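Amino acid adenylation domain-containing protein (Bacillus stratosphericus LAMA 585, PDB 6ULX) binds a 4-methyl-2-oxopentanoyl adenylate and probably activates this alpha-keto acid with ATP, as adenylating enzymes of the ANL superfamily do. Local coordinates at residues 16-21 against 84-89; 54-59 against 155-160; 69-74 against 125-130; 189-194 against 335-340. All coordinates share one frame; numbering follows the deposited sequence.

Interaction 1 (16-21 against 84-89); sequences QTLQDV and AFWACV
Leu18, in the first turn of helix 18-26, packs against one flank of helix 78-91. This is helix-on-helix packing within the large N-terminal region of an adenylate-forming (ANL) enzyme. Thr17 takes the N-cap position of the first helix.

The apolar contacts centre on Leu18. Its CB lies 3.8 Å from Val89 CG1 and 4.0 Å from Trp86 CZ3. Its branch atom CD2 comes in at the edge of the Phe85 ring, near the ring plane, 3.9 Å from CZ. The side chain of Leu18 crosses both aromatic side chains at about a right angle. Phe85 CG is anti to the backbone N (chi1 173°), which swings the ring to where CD2 can reach it. Phe85 CD2 in turn sits over one face of the Trp86 indole, offset toward its rim. Leu232 of helix 224-237 touches Leu18, Phe85 and Trp86. Leu18 O also approaches the indole edge, 3.1 Å from Trp86 CZ3.

One hydrogen bond crosses between the segments. Gln19, extended beyond CG, slides past Val89 and donates from its amide. Its NE2 also bonds His166 O. A leucine in place of Gln19 would have no amide, and Val89 O and His166 O would probably lose the donor they share. Gln19 NE2 lies 2.9 Å from Val89 O, tilted 22° from the carbonyl plane, with an angle of 156° at the hydrogen.

Interaction 2 (54-59 against 155-160); sequences ERVLTG and PMLTLE. With SO4 (sulfate ion), chain M.
Arg55 NH1 bonds two acceptors, the backbone Leu159 O at 3.0 Å and sulfate O1 at 2.9 Å. The Leu159 bond is nearly straight at 166°, and its oxygen lies at the guanidinium edge, in the plane of the group. Arg55 NH2 adds a longer bond of 3.2 Å to sulfate O3. Two sulfate oxygens are thus held by one arginine, which limits rotation of its end group. The ion probably comes from the crystallisation liquor. The Arg55 chain is extended from CG to NE, which carries it past the carbonyls of Leu157 and Leu159 to the sulfate.

Glu160 O is the second focus. Thr58 OG1 donates to it at 2.8 Å, and Arg55 CA makes a CA-H...O contact with it at 3.5 Å, with an angle of 169° at the hydrogen. Further along, the contact is apolar. Val56 CG1 meets Met156 SD at 3.8 Å, the two side chains crossing at about a right angle. Val56 CG2 touches Leu157 CD1 at 3.9 Å. Leu159 points toward the helix, and its CD1 rests against Gly59 N at 3.7 Å. Gly59 has no side chain, so Met156 can also lie close to the helix backbone there.

Glu54 forms a salt bridge with Arg161, the next residue along the loop. Val56 and Leu57 also touch helix 78-91. The contact is loop-on-helix packing at the periphery of the alpha/beta ANL fold, where the loop after strand 150-152 lies along helix 46-62.

Interaction 3 (69-74 against 125-130); sequences DPVFFQ and LILTDD
Strands 70-74 and 125-128 run parallel, with Phe72 beside Ile126 and Phe73 beside Leu127, their axes 4.6 Å apart and 36° from one another. Three backbone bonds join them. Phe72 N donates to Leu125 O at 2.8 Å, Leu127 N to Phe72 O at 2.8 Å, and Gln74 N to Leu127 O at 3.0 Å. Phe72 O also takes a CA-H...O contact from Ile126 CA.

The strands are neighbours inside a mixed sheet, with strand 94-97 beyond one and strand 150-152 beyond the other. Helices cover both faces, as in an alpha/beta/alpha sandwich. Helix 78-91 packs on Phe73 and Leu127, and helix 109-120 on Phe72 and Gln74.

On the Phe73 face, Val71 CG1 touches Leu127 CB at 3.9 Å and also lies at the edge of the Phe73 ring. On the other face, Gln74 and Ile126 lie side by side, with Gln74 CG 4.0 Å from Ile126 CG2. A bend at chi2 (-75°) turns the Gln74 amide back, and its NE2 bonds Phe73 O at 3.0 Å in the amide plane. Tyr104 OH and Ser99 O are further partners of this amide. Thr128 OG1 is buried with no hydrogen-bond partner in the model, while its CG2 packs 3.2 Å from Gln74 O.

Interaction 4 (189-194 against 335-340); sequences VEHSHR and EISSAV. With QA7 (5'-O-{(S)-hydroxy[(4-methyl-2-oxopentanoyl)oxy]phosphoryl}adenosine), chain B.
The His191 imidazole meets the backbone at 335-337 obliquely, leading with CE1. This atom lies 3.5 Å from Glu335 O, 3.5 Å from Ser337 N and 3.7 Å from Ser337 CB. The side chains of Val174 and Val196 also touch His191.

The contact joins the strand that follows the glycine-rich phosphate loop of ANL enzymes to the end of a second core motif, where Glu335 probably matches the glutamate that binds magnesium in relatives. The ring nitrogens bond just outside the two segments, NE2 to Ser334 O and ND1 to Ser195 OG. The imidazole is therefore held at both nitrogens while its carbon CE1 packs against the turn. With an alanine here, Ser334 O and Ser195 OG would probably be left without their ring partner, and the turn beside the adenylate would be likely to shift more freely.

Val189 also touches the turn. Its CG2 lies 4.1 Å from Glu335 CG, and the two side chains cross at about a right angle. The carboxylate of Glu335 bonds Tyr421 OH through OE2. Beyond the turn, the chain lines the acyl end of the bound adenylate. Ser338 CA is 3.6 Å from ligand O31, and Ala339 N is 3.9 Å from ligand C01.

From the N terminus, residues 16-21 come first, and interaction 1 closes when helix 78-91 returns to them. Interactions 2 and 3 both open inside that loop, at 54-59 and 69-74, and close after it, so both cross interaction 1. Interaction 3 closes first, at 125-130, and is nested in interaction 2, which closes at 155-160. Helix 78-91 links these three: Ala87 packs on Val56 of interaction 2, and Ala84 on Leu127 of interaction 3. Interaction 4 follows in series, closing a loop of 140 residues. Its strand 188-192 belongs to the sheet of interaction 3 and its strand 338-342 to a second sheet, so it ties the two together. His193 ND1 meets Leu18 N of interaction 1 in a probable hydrogen bond.

Interaction 1 (16-21 against 84-89)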
# COMPACT_ATOMS: atom_id res chain seq x y z
N GLN A 16 1.15 -19.64 16.35
CA GLN A 16 2.40 -18.93 16.57
C GLN A 16 3.30 -18.90 15.34
O GLN A 16 4.14 -18.00 15.24
CB GLN A 16 3.17 -19.57 17.74
CG GLN A 16 2.42 -19.53 19.06
CD GLN A 16 2.22 -18.11 19.56
OE1 GLN A 16 3.18 -17.35 19.73
NE2 GLN A 16 0.96 -17.74 19.79
N THR A 17 3.16 -19.86 14.43
CA THR A 17 3.88 -19.85 13.17
C THR A 17 2.88 -20.03 12.04
O THR A 17 1.72 -20.42 12.25
CB THR A 17 4.95 -20.95 13.10
OG1 THR A 17 4.32 -22.24 13.13
CG2 THR A 17 5.91 -20.83 14.28
N LEU A 18 3.33 -19.75 10.81
CA LEU A 18 2.45 -19.90 9.65
C LEU A 18 2.16 -21.36 9.34
O LEU A 18 1.17 -21.65 8.66
CB LEU A 18 3.07 -19.22 8.44
CG LEU A 18 2.53 -17.82 8.12
CD1 LEU A 18 2.55 -16.93 9.35
CD2 LEU A 18 3.33 -17.19 6.98
N GLN A 19 2.99 -22.29 9.82
CA GLN A 19 2.69 -23.71 9.64
C GLN A 19 1.47 -24.11 10.46
O GLN A 19 0.62 -24.86 9.98
CB GLN A 19 3.90 -24.55 10.03
CG GLN A 19 5.05 -24.44 9.06
CD GLN A 19 6.31 -25.11 9.58
OE1 GLN A 19 6.37 -25.54 10.73
NE2 GLN A 19 7.32 -25.20 8.72
N ASP A 20 1.36 -23.60 11.69
CA ASP A 20 0.16 -23.84 12.49
C ASP A 20 -1.06 -23.23 11.82
O ASP A 20 -2.16 -23.81 11.87
CB ASP A 20 0.34 -23.27 13.89
CG ASP A 20 1.56 -23.84 14.60
OD1 ASP A 20 1.99 -24.96 14.24
OD2 ASP A 20 2.09 -23.16 15.51
N VAL A 21 -0.90 -22.06 11.20
CA VAL A 21 -2.03 -21.40 10.54
C VAL A 21 -2.59 -22.28 9.44
O VAL A 21 -3.81 -22.48 9.34
CB VAL A 21 -1.60 -20.02 10.01
CG1 VAL A 21 -2.67 -19.45 9.09
CG2 VAL A 21 -1.31 -19.07 11.16
N ALA A 84 3.35 -22.00 -4.10
CA ALA A 84 4.79 -21.85 -3.88
C ALA A 84 5.08 -21.22 -2.52
O ALA A 84 5.99 -21.66 -1.81
CB ALA A 84 5.42 -21.02 -4.99
N PHE A 85 4.30 -20.21 -2.14
CA PHE A 85 4.53 -19.53 -0.87
C PHE A 85 4.44 -20.52 0.29
O PHE A 85 5.31 -20.55 1.17
CB PHE A 85 3.52 -18.40 -0.68
CG PHE A 85 3.57 -17.76 0.67
CD1 PHE A 85 4.47 -16.73 0.94
CD2 PHE A 85 2.73 -18.18 1.68
CE1 PHE A 85 4.52 -16.14 2.19
CE2 PHE A 85 2.77 -17.59 2.94
CZ PHE A 85 3.67 -16.57 3.19
N TRP A 86 3.39 -21.35 0.30
CA TRP A 86 3.18 -22.27 1.41
C TRP A 86 4.11 -23.48 1.35
O TRP A 86 4.39 -24.08 2.39
CB TRP A 86 1.72 -22.72 1.44
CG TRP A 86 0.82 -21.62 1.92
CD1 TRP A 86 -0.00 -20.84 1.15
CD2 TRP A 86 0.66 -21.17 3.27
NE1 TRP A 86 -0.66 -19.93 1.95
CE2 TRP A 86 -0.28 -20.11 3.25
CE3 TRP A 86 1.22 -21.55 4.49
CZ2 TRP A 86 -0.67 -19.45 4.40
CZ3 TRP A 86 0.82 -20.89 5.64
CH2 TRP A 86 -0.11 -19.85 5.59
N ALA A 87 4.59 -23.84 0.16
CA ALA A 87 5.66 -24.83 0.09
C ALA A 87 6.92 -24.32 0.79
O ALA A 87 7.55 -25.06 1.56
CB ALA A 87 5.96 -25.17 -1.37
N CYS A 88 7.28 -23.06 0.54
CA CYS A 88 8.43 -22.48 1.22
C CYS A 88 8.20 -22.40 2.73
O CYS A 88 9.12 -22.61 3.52
CB CYS A 88 8.72 -21.10 0.65
SG CYS A 88 9.24 -21.08 -1.08
N VAL A 89 6.96 -22.10 3.14
CA VAL A 89 6.66 -22.06 4.57
C VAL A 89 6.90 -23.41 5.21
O VAL A 89 7.45 -23.51 6.32
CB VAL A 89 5.21 -21.59 4.79
CG1 VAL A 89 4.77 -21.85 6.22
CG2 VAL A 89 5.07 -20.11 4.45

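Interaction 2 (54-59 against 155-160)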
# COMPACT_ATOMS: atom_id res chain seq x y z
N GLU A 54 2.92 -29.51 -0.06
CA GLU A 54 3.85 -30.60 0.23
C GLU A 54 4.43 -31.20 -1.04
O GLU A 54 5.55 -31.72 -1.03
CB GLU A 54 3.16 -31.68 1.06
CG GLU A 54 2.68 -31.19 2.42
CD GLU A 54 1.80 -32.21 3.13
OE1 GLU A 54 1.67 -32.12 4.36
OE2 GLU A 54 1.25 -33.09 2.44
N ARG A 55 3.68 -31.14 -2.15
CA ARG A 55 4.20 -31.66 -3.42
C ARG A 55 5.29 -30.75 -3.97
O ARG A 55 6.36 -31.21 -4.39
CB ARG A 55 3.06 -31.82 -4.42
CG ARG A 55 1.95 -32.74 -3.95
CD ARG A 55 0.93 -32.99 -5.05
NE ARG A 55 -0.27 -33.63 -4.52
CZ ARG A 55 -0.40 -34.94 -4.31
NH1 ARG A 55 0.61 -35.76 -4.58
NH2 ARG A 55 -1.53 -35.43 -3.83
N VAL A 56 5.03 -29.44 -3.99
CA VAL A 56 6.05 -28.49 -4.43
C VAL A 56 7.26 -28.55 -3.50
O VAL A 56 8.40 -28.35 -3.93
CB VAL A 56 5.47 -27.07 -4.50
CG1 VAL A 56 6.56 -26.06 -4.84
CG2 VAL A 56 4.34 -27.01 -5.53
N LEU A 57 7.03 -28.82 -2.21
CA LEU A 57 8.15 -28.98 -1.28
C LEU A 57 9.09 -30.08 -1.74
O LEU A 57 10.32 -29.92 -1.68
CB LEU A 57 7.62 -29.26 0.12
CG LEU A 57 8.68 -29.47 1.21
CD1 LEU A 57 9.65 -28.30 1.26
CD2 LEU A 57 8.02 -29.67 2.57
N THR A 58 8.53 -31.21 -2.20
CA THR A 58 9.37 -32.27 -2.75
C THR A 58 10.24 -31.74 -3.88
O THR A 58 11.44 -32.02 -3.94
CB THR A 58 8.49 -33.42 -3.26
OG1 THR A 58 7.79 -34.02 -2.16
CG2 THR A 58 9.34 -34.47 -3.95
N GLY A 59 9.65 -30.96 -4.78
CA GLY A 59 10.43 -30.39 -5.87
C GLY A 59 11.50 -29.44 -5.38
O GLY A 59 12.68 -29.58 -5.73
N PRO A 155 5.05 -28.32 -13.04
CA PRO A 155 5.59 -29.70 -13.05
C PRO A 155 5.78 -30.29 -11.67
O PRO A 155 5.87 -31.52 -11.55
CB PRO A 155 6.93 -29.55 -13.79
CG PRO A 155 6.78 -28.31 -14.61
CD PRO A 155 5.90 -27.38 -13.80
N MET A 156 5.86 -29.46 -10.63
CA MET A 156 6.10 -29.97 -9.28
C MET A 156 4.83 -30.51 -8.62
O MET A 156 4.93 -31.28 -7.66
CB MET A 156 6.69 -28.87 -8.40
CG MET A 156 8.02 -28.32 -8.91
SD MET A 156 8.74 -27.11 -7.79
CE MET A 156 10.21 -26.63 -8.70
N LEU A 157 3.65 -30.12 -9.11
CA LEU A 157 2.41 -30.63 -8.52
C LEU A 157 2.19 -32.11 -8.83
O LEU A 157 1.39 -32.75 -8.15
CB LEU A 157 1.21 -29.83 -9.01
CG LEU A 157 0.95 -28.45 -8.39
CD1 LEU A 157 1.01 -28.49 -6.87
CD2 LEU A 157 1.92 -27.42 -8.94
N THR A 158 2.89 -32.65 -9.83
CA THR A 158 2.78 -34.07 -10.17
C THR A 158 3.77 -34.93 -9.38
O THR A 158 4.11 -36.03 -9.84
CB THR A 158 3.00 -34.27 -11.67
OG1 THR A 158 4.38 -34.08 -11.99
CG2 THR A 158 2.16 -33.28 -12.47
N LEU A 159 4.23 -34.46 -8.23
CA LEU A 159 5.13 -35.20 -7.36
C LEU A 159 4.38 -35.62 -6.10
O LEU A 159 3.29 -35.12 -5.80
CB LEU A 159 6.35 -34.36 -6.99
CG LEU A 159 7.15 -33.77 -8.15
CD1 LEU A 159 8.31 -32.93 -7.62
CD2 LEU A 159 7.66 -34.86 -9.07
N GLU A 160 4.97 -36.54 -5.35
CA GLU A 160 4.36 -36.98 -4.11
C GLU A 160 4.56 -35.92 -3.03
O GLU A 160 5.37 -35.00 -3.16
CB GLU A 160 4.92 -38.33 -3.66
CG GLU A 160 6.35 -38.31 -3.12
CD GLU A 160 7.39 -38.46 -4.21
OE1 GLU A 160 7.08 -38.19 -5.39
OE2 GLU A 160 8.53 -38.86 -3.89
S SO4 M . 0.17 -38.96 -2.33
O1 SO4 M . 1.17 -38.27 -3.14
O2 SO4 M . 0.63 -39.02 -0.94
O3 SO4 M . -1.10 -38.23 -2.39
O4 SO4 M . -0.03 -40.31 -2.83

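Interaction 3 (69-74 against 125-130)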
# COMPACT_ATOMS: atom_id res chain seq x y z
N ASP A 69 17.14 -20.79 2.96
CA ASP A 69 17.48 -20.26 1.65
C ASP A 69 16.37 -19.34 1.15
O ASP A 69 15.19 -19.63 1.36
CB ASP A 69 17.71 -21.39 0.65
CG ASP A 69 18.90 -22.26 1.00
OD1 ASP A 69 19.62 -21.92 1.96
OD2 ASP A 69 19.12 -23.28 0.31
N PRO A 70 16.71 -18.23 0.50
CA PRO A 70 15.68 -17.41 -0.13
C PRO A 70 15.30 -17.94 -1.51
O PRO A 70 16.10 -18.57 -2.20
CB PRO A 70 16.34 -16.03 -0.23
CG PRO A 70 17.80 -16.33 -0.37
CD PRO A 70 18.05 -17.60 0.43
N VAL A 71 14.06 -17.67 -1.89
CA VAL A 71 13.52 -18.09 -3.18
C VAL A 71 12.90 -16.87 -3.85
O VAL A 71 12.06 -16.19 -3.25
CB VAL A 71 12.50 -19.22 -3.04
CG1 VAL A 71 12.06 -19.73 -4.40
CG2 VAL A 71 13.08 -20.36 -2.20
N PHE A 72 13.31 -16.60 -5.09
CA PHE A 72 12.89 -15.41 -5.82
C PHE A 72 11.60 -15.72 -6.58
O PHE A 72 11.60 -16.55 -7.49
CB PHE A 72 14.00 -14.97 -6.77
CG PHE A 72 14.03 -13.50 -7.05
CD1 PHE A 72 14.75 -12.64 -6.23
CD2 PHE A 72 13.34 -12.96 -8.12
CE1 PHE A 72 14.79 -11.28 -6.48
CE2 PHE A 72 13.37 -11.61 -8.38
CZ PHE A 72 14.09 -10.77 -7.56
N PHE A 73 10.52 -15.06 -6.20
CA PHE A 73 9.21 -15.30 -6.80
C PHE A 73 9.00 -14.39 -8.00
O PHE A 73 9.18 -13.17 -7.91
CB PHE A 73 8.09 -15.10 -5.78
CG PHE A 73 7.87 -16.26 -4.86
CD1 PHE A 73 8.89 -17.16 -4.59
CD2 PHE A 73 6.62 -16.48 -4.29
CE1 PHE A 73 8.68 -18.24 -3.74
CE2 PHE A 73 6.40 -17.55 -3.45
CZ PHE A 73 7.43 -18.44 -3.18
N GLN A 74 8.61 -14.98 -9.13
CA GLN A 74 8.24 -14.25 -10.35
C GLN A 74 7.03 -14.98 -10.93
O GLN A 74 7.17 -15.91 -11.72
CB GLN A 74 9.39 -14.20 -11.34
CG GLN A 74 10.54 -13.29 -10.93
CD GLN A 74 10.20 -11.82 -11.11
OE1 GLN A 74 10.41 -11.25 -12.18
NE2 GLN A 74 9.68 -11.20 -10.05
N LEU A 125 17.38 -19.20 -6.28
CA LEU A 125 16.53 -19.84 -7.28
C LEU A 125 15.33 -18.96 -7.59
O LEU A 125 14.67 -18.44 -6.68
CB LEU A 125 16.06 -21.21 -6.78
CG LEU A 125 14.91 -21.86 -7.55
CD1 LEU A 125 15.28 -22.13 -9.00
CD2 LEU A 125 14.48 -23.15 -6.86
N ILE A 126 15.05 -18.78 -8.87
CA ILE A 126 13.87 -18.04 -9.33
C ILE A 126 12.76 -19.05 -9.61
O ILE A 126 12.92 -19.94 -10.45
CB ILE A 126 14.18 -17.20 -10.57
CG1 ILE A 126 15.27 -16.17 -10.25
CG2 ILE A 126 12.92 -16.51 -11.07
CD1 ILE A 126 15.75 -15.38 -11.45
N LEU A 127 11.64 -18.92 -8.91
CA LEU A 127 10.49 -19.80 -9.06
C LEU A 127 9.42 -19.06 -9.86
O LEU A 127 9.10 -17.90 -9.56
CB LEU A 127 9.96 -20.21 -7.69
CG LEU A 127 9.10 -21.46 -7.59
CD1 LEU A 127 9.80 -22.67 -8.19
CD2 LEU A 127 8.76 -21.73 -6.13
N THR A 128 8.88 -19.73 -10.88
CA THR A 128 8.12 -19.06 -11.93
C THR A 128 6.95 -19.94 -12.36
O THR A 128 6.78 -21.07 -11.89
CB THR A 128 9.03 -18.73 -13.12
OG1 THR A 128 10.26 -18.16 -12.64
CG2 THR A 128 8.37 -17.76 -14.08
N ASP A 129 6.13 -19.39 -13.25
CA ASP A 129 5.03 -20.10 -13.89
C ASP A 129 5.48 -20.66 -15.24
O ASP A 129 6.51 -20.26 -15.80
CB ASP A 129 3.83 -19.18 -14.10
CG ASP A 129 3.14 -18.82 -12.81
OD1 ASP A 129 2.99 -19.72 -11.96
OD2 ASP A 129 2.75 -17.65 -12.65
N ASP A 130 4.68 -21.59 -15.77
CA ASP A 130 4.91 -22.05 -17.14
C ASP A 130 4.71 -20.92 -18.14
O ASP A 130 5.42 -20.83 -19.14
CB ASP A 130 3.97 -23.22 -17.46
CG ASP A 130 4.49 -24.54 -16.93
OD1 ASP A 130 5.72 -24.72 -16.84
OD2 ASP A 130 3.65 -25.42 -16.61

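Interaction 4 (189-194 against 335-340)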
# COMPACT_ATOMS: atom_id res chain seq x y z
N VAL A 189 12.72 -5.85 2.56
CA VAL A 189 12.16 -5.95 3.90
C VAL A 189 12.09 -7.41 4.32
O VAL A 189 11.57 -8.25 3.58
CB VAL A 189 10.77 -5.29 3.95
CG1 VAL A 189 10.09 -5.58 5.29
CG2 VAL A 189 10.89 -3.79 3.72
N GLU A 190 12.60 -7.71 5.50
CA GLU A 190 12.64 -9.07 6.03
C GLU A 190 11.71 -9.16 7.24
O GLU A 190 11.89 -8.45 8.22
CB GLU A 190 14.06 -9.46 6.43
CG GLU A 190 14.20 -10.87 6.96
CD GLU A 190 15.65 -11.24 7.25
OE1 GLU A 190 15.92 -12.43 7.52
OE2 GLU A 190 16.51 -10.34 7.22
N HIS A 191 10.71 -10.04 7.15
CA HIS A 191 9.74 -10.24 8.21
C HIS A 191 9.91 -11.62 8.84
O HIS A 191 10.52 -12.52 8.27
CB HIS A 191 8.31 -10.09 7.69
CG HIS A 191 7.84 -8.67 7.61
ND1 HIS A 191 7.62 -7.90 8.73
CD2 HIS A 191 7.55 -7.88 6.55
CE1 HIS A 191 7.21 -6.70 8.37
NE2 HIS A 191 7.16 -6.66 7.05
N SER A 192 9.34 -11.76 10.04
CA SER A 192 9.33 -13.02 10.77
C SER A 192 7.89 -13.48 10.96
O SER A 192 6.93 -12.74 10.74
CB SER A 192 10.01 -12.87 12.13
OG SER A 192 9.22 -12.05 12.99
N HIS A 193 7.74 -14.74 11.38
CA HIS A 193 6.42 -15.25 11.72
C HIS A 193 5.76 -14.38 12.79
O HIS A 193 4.56 -14.10 12.72
CB HIS A 193 6.50 -16.70 12.21
CG HIS A 193 7.03 -17.65 11.18
ND1 HIS A 193 6.20 -18.42 10.39
CD2 HIS A 193 8.29 -17.97 10.82
CE1 HIS A 193 6.93 -19.16 9.58
NE2 HIS A 193 8.21 -18.90 9.82
N ARG A 194 6.54 -13.94 13.78
CA ARG A 194 5.97 -13.20 14.90
C ARG A 194 5.43 -11.85 14.46
O ARG A 194 4.35 -11.43 14.89
CB ARG A 194 7.02 -13.03 15.99
CG ARG A 194 6.47 -12.53 17.31
CD ARG A 194 7.58 -12.16 18.28
NE ARG A 194 8.50 -13.27 18.54
CZ ARG A 194 8.26 -14.24 19.41
NH1 ARG A 194 7.13 -14.26 20.11
NH2 ARG A 194 9.15 -15.21 19.58
N GLU A 335 7.16 -2.25 5.92
CA GLU A 335 8.05 -2.41 7.06
C GLU A 335 7.31 -2.82 8.33
O GLU A 335 7.93 -3.38 9.24
CB GLU A 335 8.83 -1.12 7.31
CG GLU A 335 9.86 -0.79 6.24
CD GLU A 335 9.26 -0.12 5.02
OE1 GLU A 335 8.01 -0.05 4.92
OE2 GLU A 335 10.03 0.34 4.15
N ILE A 336 6.01 -2.54 8.41
CA ILE A 336 5.22 -2.90 9.58
C ILE A 336 4.16 -3.95 9.23
O ILE A 336 3.16 -4.08 9.93
CB ILE A 336 4.58 -1.66 10.22
CG1 ILE A 336 3.74 -0.88 9.20
CG2 ILE A 336 5.66 -0.76 10.80
CD1 ILE A 336 3.23 0.45 9.72
N SER A 337 4.39 -4.70 8.15
CA SER A 337 3.52 -5.80 7.75
C SER A 337 2.09 -5.33 7.51
O SER A 337 1.13 -5.93 8.00
CB SER A 337 3.57 -6.93 8.78
OG SER A 337 3.18 -6.47 10.06
N SER A 338 1.96 -4.24 6.75
CA SER A 338 0.68 -3.76 6.23
C SER A 338 -0.03 -2.85 7.22
O SER A 338 0.62 -2.17 8.02
CB SER A 338 -0.23 -4.94 5.85
OG SER A 338 -0.93 -5.46 6.97
N ALA A 339 -1.36 -2.82 7.17
CA ALA A 339 -2.12 -1.78 7.84
C ALA A 339 -1.95 -1.82 9.35
O ALA A 339 -1.83 -2.89 9.95
CB ALA A 339 -3.61 -1.90 7.49
N VAL A 340 -1.93 -0.63 9.96
CA VAL A 340 -1.91 -0.50 11.41
C VAL A 340 -2.99 0.43 11.93
O VAL A 340 -3.13 0.59 13.15
CB VAL A 340 -0.53 -0.03 11.91
CG1 VAL A 340 0.53 -1.09 11.64
CG2 VAL A 340 -0.13 1.30 11.26
C01 QA7 B . -1.82 -2.20 3.34
C02 QA7 B . -1.80 -0.72 3.72
C03 QA7 B . -3.25 -0.22 3.74
C04 QA7 B . -0.89 0.09 2.82
C05 QA7 B . 0.54 -0.48 2.82
C06 QA7 B . 1.53 -0.02 1.76
C10 QA7 B . 3.83 2.54 2.34
C11 QA7 B . 3.62 3.89 2.08
C12 QA7 B . 3.47 4.74 3.43
C13 QA7 B . 2.86 5.75 3.08
C14 QA7 B . 1.83 5.26 1.85
C16 QA7 B . -0.07 3.94 2.73
C18 QA7 B . -1.57 5.51 2.94
C19 QA7 B . -2.70 6.35 3.15
C21 QA7 B . -1.48 8.16 2.41
C23 QA7 B . -0.43 6.08 2.45
N15 QA7 B . 0.49 5.09 2.33
N17 QA7 B . -1.34 4.18 3.11
N20 QA7 B . -2.62 7.65 2.88
N22 QA7 B . -0.41 7.42 2.19
N24 QA7 B . -3.93 5.79 3.67
O07 QA7 B . 2.84 -0.57 1.67
O09 QA7 B . 4.04 1.88 1.12
O25 QA7 B . 2.28 4.14 1.39
O26 QA7 B . 3.72 6.81 2.52
O27 QA7 B . 4.82 5.03 4.02
O28 QA7 B . 5.43 -0.10 1.88
O29 QA7 B . 4.41 -0.20 -0.35
O30 QA7 B . 1.14 0.82 1.01
O31 QA7 B . 0.86 -1.26 3.63
P08 QA7 B . 4.19 0.23 1.08